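PTS-dependent dihydroxyacetone kinase, ADP-binding subunit DhaL (Lactococcus lactis subsp. lactis, PDB 3CR3) serves as the ADP-binding subunit of dihydroxyacetone kinase, taking a phosphoryl group from DhaM to form ATP and passing it to dihydroxyacetone bound to DhaK. Local coordinates at residues 129-134 with 185-190; 6-11 with 55-60; 49-54 with 64-69. All blocks are in the same frame, centred on the assembly; numbering follows the deposited sequence.

Contact 1 is the most interior of the three, an aromatic ring held by two leucines between helices 125-136 and 175-191. Contacts 2 and 3 lie on the same side of the chain, their centres about 9 Å apart, and both are only partly buried. They share elements: contact 3 pairs helices 37-54 and 60-74, while contact 2 sets the loop joining those helices, and the first residue of helix 60-74, against helix 4-20. Helix 4-20 also reaches contact 1, through W10, which packs on T186 and L187. Chemistry follows place: purely hydrocarbon in contact 1, a threonine hydroxyl beside valine methyls in contact 2, and the methylenes of a lysine in contact 3.

Contact 1 of 3, residues 129-134 with 185-190; sequences SAFLND and ETLLEV
Within the all-helical barrel of DhaL, F131 of helix 125-136 reaches across to L187 and L188 of helix 175-191, and its ring makes the whole of the contact. The backbones stay well apart: the closest pair of CA atoms, those of F131 and E185, is 10.0 Å apart, a width that suits the reach of a phenylalanine and that a shorter side chain would probably not span. The ring is sent across because CG stands anti to the backbone N of F131 (chi1 178°), which extends the side chain straight toward the second helix.

The two leucines receive the far end of the ring at its rim, not over a face. L188 sits on one flank: its CD2 lies in the ring plane, 3.8 Å from CE1 of F131 and only slightly farther from CZ, while CG of the same leucine also comes close to CE1. On the other flank CD2 of L187 is 4.1 Å from CE2 of F131, again near the ring plane. Leucine suits both places, since a branched end offers a methyl group to a ring edge without asking for a polar partner. F131 also stacks with F184, one turn before L188, and touches L145 and I104 from two further helices. Replacing this residue by alanine removes the ring and would probably open a gap between the helices, leaving F184 without its stacking partner and the methyls of L187 and L188 without their support.

The ADP is about 14 Å from the F131 side chain, so this is packing at a distance from the nucleotide. One aromatic side chain bridging widely spaced helices, with aliphatic neighbours from two more helices, is the kind of hydrophobic interior that holds together the helical barrel of the DhaL family.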
ATOM      1  N   SER A 129      -5.362  28.538  17.682  1.00 13.68           N
ATOM      2  CA  SER A 129      -5.379  28.575  19.151  1.00 14.22           C
ATOM      3  C   SER A 129      -4.744  29.836  19.706  1.00 14.41           C
ATOM      4  O   SER A 129      -5.321  30.489  20.584  1.00 14.56           O
ATOM      5  CB  SER A 129      -4.666  27.358  19.731  1.00 14.38           C
ATOM      6  OG  SER A 129      -4.702  27.391  21.152  1.00 16.41           O
ATOM      7  N   ALA A 130      -3.553  30.174  19.208  1.00 14.54           N
ATOM      8  CA  ALA A 130      -2.845  31.388  19.655  1.00 14.97           C
ATOM      9  C   ALA A 130      -3.656  32.652  19.365  1.00 15.12           C
ATOM     10  O   ALA A 130      -3.708  33.579  20.181  1.00 15.21           O
ATOM     11  CB  ALA A 130      -1.436  31.469  19.012  1.00 15.21           C
ATOM     12  N   PHE A 131      -4.307  32.680  18.203  1.00 14.48           N
ATOM     13  CA  PHE A 131      -5.099  33.845  17.804  1.00 13.93           C
ATOM     14  C   PHE A 131      -6.341  34.020  18.678  1.00 13.45           C
ATOM     15  O   PHE A 131      -6.646  35.142  19.119  1.00 14.04           O
ATOM     16  CB  PHE A 131      -5.474  33.730  16.321  1.00 13.58           C
ATOM     17  CG  PHE A 131      -6.321  34.852  15.809  1.00 14.86           C
ATOM     18  CD1 PHE A 131      -5.840  36.171  15.801  1.00 15.83           C
ATOM     19  CD2 PHE A 131      -7.582  34.593  15.273  1.00 15.67           C
ATOM     20  CE1 PHE A 131      -6.618  37.219  15.299  1.00 16.07           C
ATOM     21  CE2 PHE A 131      -8.368  35.630  14.754  1.00 14.06           C
ATOM     22  CZ  PHE A 131      -7.890  36.943  14.763  1.00 14.61           C
ATOM     23  N   LEU A 132      -7.052  32.922  18.937  1.00 12.93           N
ATOM     24  CA  LEU A 132      -8.207  32.939  19.861  1.00 12.96           C
ATOM     25  C   LEU A 132      -7.809  33.388  21.262  1.00 13.10           C
ATOM     26  O   LEU A 132      -8.475  34.226  21.870  1.00 12.38           O
ATOM     27  CB  LEU A 132      -8.876  31.561  19.938  1.00 12.95           C
ATOM     28  CG  LEU A 132     -10.008  31.363  20.957  1.00 12.93           C
ATOM     29  CD1 LEU A 132     -11.240  32.200  20.574  1.00 12.73           C
ATOM     30  CD2 LEU A 132     -10.358  29.899  21.062  1.00 12.51           C
ATOM     31  N   ASN A 133      -6.729  32.812  21.776  1.00 13.74           N
ATOM     32  CA  ASN A 133      -6.223  33.197  23.094  1.00 14.58           C
ATOM     33  C   ASN A 133      -5.998  34.715  23.145  1.00 14.28           C
ATOM     34  O   ASN A 133      -6.418  35.374  24.088  1.00 13.50           O
ATOM     35  CB  ASN A 133      -4.947  32.415  23.447  1.00 14.65           C
ATOM     36  CG  ASN A 133      -5.240  30.975  23.918  1.00 17.51           C
ATOM     37  OD1 ASN A 133      -6.297  30.693  24.490  1.00 19.99           O
ATOM     38  ND2 ASN A 133      -4.286  30.072  23.697  1.00 19.19           N
ATOM     39  N   ASP A 134      -5.382  35.253  22.091  1.00 14.42           N
ATOM     40  CA  ASP A 134      -5.122  36.697  21.968  1.00 14.87           C
ATOM     41  C   ASP A 134      -6.410  37.527  21.964  1.00 14.94           C
ATOM     42  O   ASP A 134      -6.504  38.541  22.658  1.00 14.76           O
ATOM     43  CB  ASP A 134      -4.281  36.996  20.714  1.00 14.60           C
ATOM     44  CG  ASP A 134      -2.791  36.724  20.923  1.00 15.29           C
ATOM     45  OD1 ASP A 134      -2.377  36.512  22.087  1.00 15.01           O
ATOM     46  OD2 ASP A 134      -2.037  36.733  19.922  1.00 14.86           O
ATOM     47  N   GLU A 185      -4.810  37.950   9.775  1.00  9.63           N
ATOM     48  CA  GLU A 185      -4.280  39.272   9.494  1.00 11.57           C
ATOM     49  C   GLU A 185      -5.280  40.127   8.690  1.00 11.02           C
ATOM     50  O   GLU A 185      -5.517  41.279   9.024  1.00 11.79           O
ATOM     51  CB  GLU A 185      -2.910  39.133   8.808  1.00 11.18           C
ATOM     52  CG  GLU A 185      -2.614  40.088   7.697  1.00 13.32           C
ATOM     53  CD  GLU A 185      -1.208  39.894   7.131  1.00 14.66           C
ATOM     54  OE1 GLU A 185      -0.637  38.767   7.256  1.00 17.37           O
ATOM     55  OE2 GLU A 185      -0.687  40.881   6.563  1.00 17.13           O
ATOM     56  N   THR A 186      -5.871  39.548   7.650  1.00 11.25           N
ATOM     57  CA  THR A 186      -6.926  40.231   6.881  1.00 10.85           C
ATOM     58  C   THR A 186      -8.221  40.412   7.696  1.00 10.85           C
ATOM     59  O   THR A 186      -8.916  41.406   7.562  1.00 10.66           O
ATOM     60  CB  THR A 186      -7.231  39.483   5.584  1.00 10.93           C
ATOM     61  OG1 THR A 186      -7.437  38.088   5.869  1.00  9.62           O
ATOM     62  CG2 THR A 186      -6.058  39.632   4.614  1.00 11.73           C
ATOM     63  N   LEU A 187      -8.536  39.442   8.544  1.00 11.24           N
ATOM     64  CA  LEU A 187      -9.644  39.576   9.479  1.00 10.96           C
ATOM     65  C   LEU A 187      -9.474  40.808  10.390  1.00 11.58           C
ATOM     66  O   LEU A 187     -10.392  41.627  10.530  1.00 10.75           O
ATOM     67  CB  LEU A 187      -9.805  38.299  10.314  1.00 10.22           C
ATOM     68  CG  LEU A 187     -11.001  38.309  11.286  1.00 10.03           C
ATOM     69  CD1 LEU A 187     -12.322  38.677  10.576  1.00  7.13           C
ATOM     70  CD2 LEU A 187     -11.122  36.982  11.961  1.00  8.04           C
ATOM     71  N   LEU A 188      -8.298  40.919  11.002  1.00 11.99           N
ATOM     72  CA  LEU A 188      -7.984  42.031  11.902  1.00 12.84           C
ATOM     73  C   LEU A 188      -8.119  43.395  11.213  1.00 13.53           C
ATOM     74  O   LEU A 188      -8.630  44.353  11.802  1.00 13.17           O
ATOM     75  CB  LEU A 188      -6.574  41.857  12.486  1.00 12.07           C
ATOM     76  CG  LEU A 188      -6.388  40.763  13.541  1.00 11.43           C
ATOM     77  CD1 LEU A 188      -4.989  40.839  14.118  1.00 10.36           C
ATOM     78  CD2 LEU A 188      -7.427  40.866  14.658  1.00  9.81           C
ATOM     79  N   GLU A 189      -7.674  43.463   9.960  1.00 14.92           N
ATOM     80  CA  GLU A 189      -7.812  44.673   9.133  1.00 16.64           C
ATOM     81  C   GLU A 189      -9.253  45.176   8.988  1.00 17.21           C
ATOM     82  O   GLU A 189      -9.491  46.386   8.965  1.00 17.19           O
ATOM     83  CB  GLU A 189      -7.239  44.439   7.732  1.00 16.23           C
ATOM     84  CG  GLU A 189      -5.726  44.235   7.671  1.00 18.05           C
ATOM     85  CD  GLU A 189      -5.222  43.880   6.272  1.00 18.80           C
ATOM     86  OE1 GLU A 189      -6.044  43.757   5.335  1.00 19.75           O
ATOM     87  OE2 GLU A 189      -3.987  43.730   6.111  1.00 23.13           O
ATOM     88  N   VAL A 190     -10.213  44.268   8.854  1.00 18.13           N
ATOM     89  CA  VAL A 190     -11.585  44.703   8.573  1.00 19.34           C
ATOM     90  C   VAL A 190     -12.423  44.773   9.844  1.00 20.32           C
ATOM     91  O   VAL A 190     -13.419  45.498   9.908  1.00 20.35           O
ATOM     92  CB  VAL A 190     -12.292  43.840   7.484  1.00 19.17           C
ATOM     93  CG1 VAL A 190     -11.314  43.404   6.409  1.00 18.76           C
ATOM     94  CG2 VAL A 190     -12.988  42.636   8.088  1.00 19.90           C
TER

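Contact 2 of 3, residues 6-11 with 55-60; sequences TTIEWL and SNFGNV
T7, on the first helix of the chain, meets V60 at the start of helix 60-74, and one residue further on I8 meets F57 in the loop that leads there. The first pair is the closer and the better buried. OG1 of T7 lies 3.7 Å from CG1 of V60 and 3.9 Å from its CG2, so the hydroxyl oxygen faces the fork of the valine. With OG1 beside its own backbone N (chi1 -59°), the threonine can hydrogen-bond to the carbonyl of T3, one turn earlier, and this is what allows a hydroxyl to sit among methyl groups. Its CG2 packs on F64. Valine suits the place because its two methyls both come near OG1 and need no polar partner.

The second pair is looser and nearer solvent, both residues being partly exposed. CD1 of I8, at the end of an extended side chain, approaches CD2 of F57 at 4.1 Å, coming to the edge of the ring near its plane. F57 also touches L52 of helix 37-54 and I63 of helix 60-74, so the ring packs between the loop and helices 4-20, 37-54 and 60-74. Beyond it the loop turns outward through the exposed G58 to N59, the N-cap of helix 60-74, whose OD1 accepts a hydrogen bond from the backbone N of E62.

No hydrogen bond crosses from one segment to the other. The loop therefore lies against helix 4-20 mainly by van der Waals packing, while polar groups such as OG of S55, bonded to the carbonyl of A51, and OD1 of N59 find partners at the neighbouring helix ends.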
ATOM      1  N   THR A   6     -18.593  43.187   5.233  1.00 19.08           N
ATOM      2  CA  THR A   6     -17.219  43.089   5.726  1.00 18.23           C
ATOM      3  C   THR A   6     -16.689  41.665   5.678  1.00 17.87           C
ATOM      4  O   THR A   6     -15.484  41.466   5.555  1.00 18.13           O
ATOM      5  CB  THR A   6     -17.017  43.683   7.153  1.00 18.36           C
ATOM      6  OG1 THR A   6     -17.850  42.998   8.098  1.00 17.55           O
ATOM      7  CG2 THR A   6     -17.327  45.173   7.157  1.00 18.52           C
ATOM      8  N   THR A   7     -17.580  40.681   5.787  1.00 17.68           N
ATOM      9  CA  THR A   7     -17.203  39.284   5.576  1.00 17.31           C
ATOM     10  C   THR A   7     -16.743  39.080   4.137  1.00 17.55           C
ATOM     11  O   THR A   7     -15.684  38.496   3.902  1.00 17.40           O
ATOM     12  CB  THR A   7     -18.323  38.285   5.952  1.00 17.00           C
ATOM     13  OG1 THR A   7     -18.673  38.463   7.326  1.00 17.08           O
ATOM     14  CG2 THR A   7     -17.849  36.845   5.767  1.00 17.03           C
ATOM     15  N   ILE A   8     -17.518  39.583   3.179  1.00 17.72           N
ATOM     16  CA  ILE A   8     -17.115  39.498   1.778  1.00 18.66           C
ATOM     17  C   ILE A   8     -15.824  40.292   1.517  1.00 18.56           C
ATOM     18  O   ILE A   8     -14.953  39.845   0.758  1.00 19.17           O
ATOM     19  CB  ILE A   8     -18.258  39.890   0.820  1.00 18.79           C
ATOM     20  CG1 ILE A   8     -19.284  38.746   0.756  1.00 20.34           C
ATOM     21  CG2 ILE A   8     -17.714  40.192  -0.576  1.00 19.29           C
ATOM     22  CD1 ILE A   8     -20.631  39.127   0.158  1.00 24.03           C
ATOM     23  N   GLU A   9     -15.706  41.453   2.154  1.00 18.04           N
ATOM     24  CA  GLU A   9     -14.473  42.228   2.110  1.00 18.28           C
ATOM     25  C   GLU A   9     -13.296  41.398   2.637  1.00 17.53           C
ATOM     26  O   GLU A   9     -12.237  41.364   2.016  1.00 17.12           O
ATOM     27  CB  GLU A   9     -14.609  43.518   2.926  1.00 17.69           C
ATOM     28  CG  GLU A   9     -13.370  44.437   2.867  1.00 19.36           C
ATOM     29  CD  GLU A   9     -13.435  45.614   3.834  1.00 20.44           C
ATOM     30  OE1 GLU A   9     -14.396  45.694   4.640  1.00 21.71           O
ATOM     31  OE2 GLU A   9     -12.515  46.469   3.786  1.00 22.95           O
ATOM     32  N   TRP A  10     -13.503  40.731   3.777  1.00 16.88           N
ATOM     33  CA  TRP A  10     -12.436  39.998   4.478  1.00 16.66           C
ATOM     34  C   TRP A  10     -11.911  38.868   3.604  1.00 16.23           C
ATOM     35  O   TRP A  10     -10.702  38.753   3.370  1.00 16.09           O
ATOM     36  CB  TRP A  10     -12.915  39.521   5.881  1.00 16.44           C
ATOM     37  CG  TRP A  10     -12.120  38.377   6.493  1.00 17.00           C
ATOM     38  CD1 TRP A  10     -10.757  38.205   6.458  1.00 16.43           C
ATOM     39  CD2 TRP A  10     -12.644  37.259   7.236  1.00 16.61           C
ATOM     40  NE1 TRP A  10     -10.408  37.046   7.117  1.00 17.03           N
ATOM     41  CE2 TRP A  10     -11.541  36.445   7.602  1.00 16.88           C
ATOM     42  CE3 TRP A  10     -13.935  36.859   7.615  1.00 15.76           C
ATOM     43  CZ2 TRP A  10     -11.690  35.264   8.334  1.00 16.14           C
ATOM     44  CZ3 TRP A  10     -14.085  35.674   8.341  1.00 17.26           C
ATOM     45  CH2 TRP A  10     -12.966  34.893   8.696  1.00 16.73           C
ATOM     46  N   LEU A  11     -12.831  38.073   3.080  1.00 16.22           N
ATOM     47  CA  LEU A  11     -12.481  36.936   2.245  1.00 17.28           C
ATOM     48  C   LEU A  11     -11.799  37.360   0.935  1.00 17.22           C
ATOM     49  O   LEU A  11     -10.940  36.643   0.426  1.00 17.53           O
ATOM     50  CB  LEU A  11     -13.710  36.048   1.985  1.00 17.48           C
ATOM     51  CG  LEU A  11     -14.189  35.286   3.224  1.00 18.72           C
ATOM     52  CD1 LEU A  11     -15.641  34.828   3.090  1.00 18.64           C
ATOM     53  CD2 LEU A  11     -13.271  34.109   3.533  1.00 19.51           C
ATOM     54  N   SER A  55     -23.728  34.346  -6.064  1.00 36.47           N
ATOM     55  CA  SER A  55     -24.745  34.158  -5.039  1.00 36.21           C
ATOM     56  C   SER A  55     -25.165  35.481  -4.398  1.00 35.75           C
ATOM     57  O   SER A  55     -24.443  36.483  -4.463  1.00 35.73           O
ATOM     58  CB  SER A  55     -24.293  33.123  -3.991  1.00 36.49           C
ATOM     59  OG  SER A  55     -22.993  33.394  -3.503  1.00 36.90           O
ATOM     60  N   ASN A  56     -26.356  35.474  -3.806  1.00 35.18           N
ATOM     61  CA  ASN A  56     -26.885  36.620  -3.080  1.00 34.69           C
ATOM     62  C   ASN A  56     -27.242  36.179  -1.667  1.00 33.62           C
ATOM     63  O   ASN A  56     -28.161  35.374  -1.472  1.00 33.70           O
ATOM     64  CB  ASN A  56     -28.116  37.191  -3.791  1.00 35.09           C
ATOM     65  CG  ASN A  56     -28.477  38.579  -3.299  1.00 37.20           C
ATOM     66  OD1 ASN A  56     -27.939  39.585  -3.781  1.00 39.07           O
ATOM     67  ND2 ASN A  56     -29.400  38.647  -2.335  1.00 38.20           N
ATOM     68  N   PHE A  57     -26.512  36.706  -0.686  1.00 32.26           N
ATOM     69  CA  PHE A  57     -26.563  36.178   0.684  1.00 30.58           C
ATOM     70  C   PHE A  57     -27.539  36.894   1.603  1.00 29.57           C
ATOM     71  O   PHE A  57     -27.575  38.123   1.660  1.00 29.94           O
ATOM     72  CB  PHE A  57     -25.168  36.180   1.315  1.00 30.52           C
ATOM     73  CG  PHE A  57     -24.192  35.278   0.629  1.00 29.50           C
ATOM     74  CD1 PHE A  57     -24.362  33.897   0.660  1.00 29.66           C
ATOM     75  CD2 PHE A  57     -23.093  35.809  -0.039  1.00 28.93           C
ATOM     76  CE1 PHE A  57     -23.453  33.050   0.024  1.00 30.78           C
ATOM     77  CE2 PHE A  57     -22.176  34.980  -0.674  1.00 28.97           C
ATOM     78  CZ  PHE A  57     -22.354  33.598  -0.642  1.00 30.00           C
ATOM     79  N   GLY A  58     -28.321  36.104   2.325  1.00 28.23           N
ATOM     80  CA  GLY A  58     -29.247  36.624   3.324  1.00 26.45           C
ATOM     81  C   GLY A  58     -28.545  36.914   4.636  1.00 24.91           C
ATOM     82  O   GLY A  58     -28.962  37.797   5.389  1.00 25.18           O
ATOM     83  N   ASN A  59     -27.475  36.171   4.915  1.00 23.05           N
ATOM     84  CA  ASN A  59     -26.715  36.365   6.144  1.00 21.37           C
ATOM     85  C   ASN A  59     -25.270  35.849   6.061  1.00 20.43           C
ATOM     86  O   ASN A  59     -24.859  35.291   5.033  1.00 20.03           O
ATOM     87  CB  ASN A  59     -27.467  35.769   7.347  1.00 21.37           C
ATOM     88  CG  ASN A  59     -27.681  34.275   7.228  1.00 20.86           C
ATOM     89  OD1 ASN A  59     -26.742  33.533   6.991  1.00 19.60           O
ATOM     90  ND2 ASN A  59     -28.927  33.825   7.420  1.00 19.24           N
ATOM     91  N   VAL A  60     -24.520  36.052   7.144  1.00 18.82           N
ATOM     92  CA  VAL A  60     -23.117  35.663   7.231  1.00 18.20           C
ATOM     93  C   VAL A  60     -22.974  34.138   7.275  1.00 18.19           C
ATOM     94  O   VAL A  60     -22.088  33.591   6.623  1.00 18.53           O
ATOM     95  CB  VAL A  60     -22.410  36.360   8.448  1.00 18.03           C
ATOM     96  CG1 VAL A  60     -20.966  35.905   8.604  1.00 17.23           C
ATOM     97  CG2 VAL A  60     -22.450  37.852   8.284  1.00 16.56           C
TER

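Contact 3 of 3, residues 49-54 with 64-69; sequences MKALEV and FKKVAM
L52 and A51, in the last turn of helix 37-54, meet K66 and V67 of helix 60-74, the next helix along the chain. The short axes run broadly antiparallel at 141° and approach to 9.8 Å. Two kinds of contact join them: lysine methylenes lying on apolar side chains, and a purely apolar pair.

The lysine contacts are the closer. CD2 of L52 lies 3.6 Å from CG and 4.0 Å from CB of K66, the two side chains running alongside each other and pointing opposite ways. K66 has CG anti to its backbone N and bends at chi2 (56°), which brings its CD to 4.0 Å from CB of A51. Alanine fits there because its single methyl lets the folded lysine lie close to the helix.

The purely apolar pair is more distant: CD2 of L52 is 4.4 Å from CG2 of V67. Both residues are buried, L52 reaching I63 and V67 touching L11 and F87, so they turn toward the interior while K66 stays at the partly exposed margin.

Neither a hydrogen bond nor a salt bridge joins the segments. K66 thus contributes its methylenes as a greasy flank, and the hairpin of consecutive helices closes here through hydrophobic contact, not charge.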
HETATM    1  N   MSE A  49     -14.186  32.956  -4.284  1.00 24.84           N
HETATM    2  CA  MSE A  49     -14.558  34.322  -4.646  1.00 26.26           C
HETATM    3  C   MSE A  49     -15.483  34.360  -5.871  1.00 26.79           C
HETATM    4  O   MSE A  49     -16.381  35.207  -5.940  1.00 26.75           O
HETATM    5  CB  MSE A  49     -13.329  35.208  -4.844  1.00 26.32           C
HETATM    6  CG  MSE A  49     -12.465  35.391  -3.591  1.00 28.48           C
HETATM    7 SE   MSE A  49     -13.441  35.691  -1.916  1.00 33.42          SE
HETATM    8  CE  MSE A  49     -14.168  37.464  -2.359  1.00 29.75           C
ATOM      9  N   LYS A  50     -15.267  33.445  -6.816  1.00 27.49           N
ATOM     10  CA  LYS A  50     -16.182  33.275  -7.957  1.00 28.81           C
ATOM     11  C   LYS A  50     -17.584  32.916  -7.465  1.00 29.07           C
ATOM     12  O   LYS A  50     -18.569  33.546  -7.853  1.00 29.09           O
ATOM     13  CB  LYS A  50     -15.708  32.166  -8.897  1.00 28.99           C
ATOM     14  CG  LYS A  50     -14.489  32.466  -9.742  1.00 30.62           C
ATOM     15  CD  LYS A  50     -14.460  31.509 -10.938  1.00 32.20           C
ATOM     16  CE  LYS A  50     -13.046  31.222 -11.404  1.00 33.65           C
ATOM     17  NZ  LYS A  50     -13.050  30.342 -12.615  1.00 34.72           N
ATOM     18  N   ALA A  51     -17.660  31.897  -6.608  1.00 29.55           N
ATOM     19  CA  ALA A  51     -18.935  31.413  -6.077  1.00 30.22           C
ATOM     20  C   ALA A  51     -19.679  32.461  -5.244  1.00 30.90           C
ATOM     21  O   ALA A  51     -20.908  32.510  -5.272  1.00 31.09           O
ATOM     22  CB  ALA A  51     -18.728  30.136  -5.273  1.00 30.20           C
ATOM     23  N   LEU A  52     -18.939  33.296  -4.517  1.00 31.63           N
ATOM     24  CA  LEU A  52     -19.546  34.373  -3.732  1.00 32.61           C
ATOM     25  C   LEU A  52     -20.139  35.495  -4.597  1.00 33.53           C
ATOM     26  O   LEU A  52     -21.101  36.156  -4.182  1.00 33.48           O
ATOM     27  CB  LEU A  52     -18.553  34.964  -2.722  1.00 32.51           C
ATOM     28  CG  LEU A  52     -17.897  34.112  -1.627  1.00 32.26           C
ATOM     29  CD1 LEU A  52     -17.340  35.013  -0.532  1.00 32.27           C
ATOM     30  CD2 LEU A  52     -18.824  33.088  -1.024  1.00 32.34           C
ATOM     31  N   GLU A  53     -19.561  35.711  -5.783  1.00 34.51           N
ATOM     32  CA  GLU A  53     -20.034  36.746  -6.714  1.00 35.98           C
ATOM     33  C   GLU A  53     -21.430  36.438  -7.273  1.00 36.12           C
ATOM     34  O   GLU A  53     -22.291  37.322  -7.315  1.00 36.50           O
ATOM     35  CB  GLU A  53     -19.036  36.969  -7.867  1.00 35.90           C
ATOM     36  CG  GLU A  53     -18.001  38.094  -7.650  1.00 36.64           C
ATOM     37  CD  GLU A  53     -16.989  38.231  -8.816  1.00 37.65           C
ATOM     38  OE1 GLU A  53     -16.281  37.238  -9.135  1.00 38.74           O
ATOM     39  OE2 GLU A  53     -16.890  39.339  -9.408  1.00 38.49           O
ATOM     40  N   VAL A  54     -21.653  35.190  -7.691  1.00 36.43           N
ATOM     41  CA  VAL A  54     -22.926  34.802  -8.319  1.00 36.68           C
ATOM     42  C   VAL A  54     -24.071  34.621  -7.320  1.00 36.77           C
ATOM     43  O   VAL A  54     -25.249  34.720  -7.690  1.00 36.81           O
ATOM     44  CB  VAL A  54     -22.803  33.524  -9.189  1.00 36.81           C
ATOM     45  CG1 VAL A  54     -21.868  33.764 -10.378  1.00 36.97           C
ATOM     46  CG2 VAL A  54     -22.352  32.323  -8.347  1.00 36.84           C
ATOM     47  N   PHE A  64     -20.296  31.684   5.004  1.00 17.36           N
ATOM     48  CA  PHE A  64     -19.407  30.663   5.542  1.00 17.89           C
ATOM     49  C   PHE A  64     -19.730  29.265   4.987  1.00 18.52           C
ATOM     50  O   PHE A  64     -18.820  28.500   4.668  1.00 18.08           O
ATOM     51  CB  PHE A  64     -19.442  30.665   7.077  1.00 17.71           C
ATOM     52  CG  PHE A  64     -18.854  31.921   7.724  1.00 18.38           C
ATOM     53  CD1 PHE A  64     -17.922  32.718   7.053  1.00 17.35           C
ATOM     54  CD2 PHE A  64     -19.203  32.267   9.024  1.00 17.24           C
ATOM     55  CE1 PHE A  64     -17.383  33.846   7.652  1.00 17.92           C
ATOM     56  CE2 PHE A  64     -18.668  33.390   9.631  1.00 18.36           C
ATOM     57  CZ  PHE A  64     -17.747  34.182   8.945  1.00 18.62           C
ATOM     58  N   LYS A  65     -21.019  28.942   4.864  1.00 19.13           N
ATOM     59  CA  LYS A  65     -21.437  27.660   4.295  1.00 20.40           C
ATOM     60  C   LYS A  65     -20.948  27.501   2.855  1.00 20.27           C
ATOM     61  O   LYS A  65     -20.505  26.420   2.466  1.00 20.38           O
ATOM     62  CB  LYS A  65     -22.963  27.479   4.374  1.00 20.32           C
ATOM     63  CG  LYS A  65     -23.440  26.111   3.856  1.00 21.41           C
ATOM     64  CD  LYS A  65     -24.815  25.689   4.418  1.00 22.43           C
ATOM     65  CE  LYS A  65     -25.254  24.323   3.830  1.00 23.84           C
ATOM     66  NZ  LYS A  65     -24.188  23.269   3.956  1.00 24.73           N
ATOM     67  N   LYS A  66     -21.027  28.585   2.083  1.00 20.60           N
ATOM     68  CA  LYS A  66     -20.580  28.613   0.688  1.00 20.80           C
ATOM     69  C   LYS A  66     -19.058  28.463   0.593  1.00 20.71           C
ATOM     70  O   LYS A  66     -18.535  27.793  -0.315  1.00 20.13           O
ATOM     71  CB  LYS A  66     -21.040  29.910   0.007  1.00 20.75           C
ATOM     72  CG  LYS A  66     -20.675  30.042  -1.484  1.00 21.69           C
ATOM     73  CD  LYS A  66     -21.197  28.875  -2.325  1.00 24.28           C
ATOM     74  CE  LYS A  66     -22.658  29.062  -2.750  1.00 25.45           C
ATOM     75  NZ  LYS A  66     -23.185  27.775  -3.322  1.00 26.43           N
ATOM     76  N   VAL A  67     -18.358  29.087   1.536  1.00 20.77           N
ATOM     77  CA  VAL A  67     -16.901  28.968   1.626  1.00 20.77           C
ATOM     78  C   VAL A  67     -16.543  27.511   1.929  1.00 21.21           C
ATOM     79  O   VAL A  67     -15.731  26.908   1.232  1.00 21.60           O
ATOM     80  CB  VAL A  67     -16.304  29.929   2.690  1.00 20.99           C
ATOM     81  CG1 VAL A  67     -14.789  29.673   2.893  1.00 20.26           C
ATOM     82  CG2 VAL A  67     -16.551  31.366   2.294  1.00 21.00           C
ATOM     83  N   ALA A  68     -17.180  26.946   2.945  1.00 21.50           N
ATOM     84  CA  ALA A  68     -16.919  25.568   3.344  1.00 22.86           C
ATOM     85  C   ALA A  68     -17.062  24.567   2.175  1.00 23.71           C
ATOM     86  O   ALA A  68     -16.164  23.765   1.933  1.00 23.26           O
ATOM     87  CB  ALA A  68     -17.811  25.187   4.502  1.00 22.54           C
HETATM   88  N   MSE A  69     -18.173  24.640   1.439  1.00 24.38           N
HETATM   89  CA  MSE A  69     -18.434  23.704   0.340  1.00 25.99           C
HETATM   90  C   MSE A  69     -17.497  23.890  -0.851  1.00 24.96           C
HETATM   91  O   MSE A  69     -17.082  22.909  -1.462  1.00 24.53           O
HETATM   92  CB  MSE A  69     -19.899  23.771  -0.124  1.00 27.14           C
HETATM   93  CG  MSE A  69     -20.923  23.536   0.986  1.00 34.02           C
HETATM   94 SE   MSE A  69     -20.663  21.859   1.984  1.00 51.81          SE
HETATM   95  CE  MSE A  69     -19.559  22.410   3.489  1.00 45.60           C
TER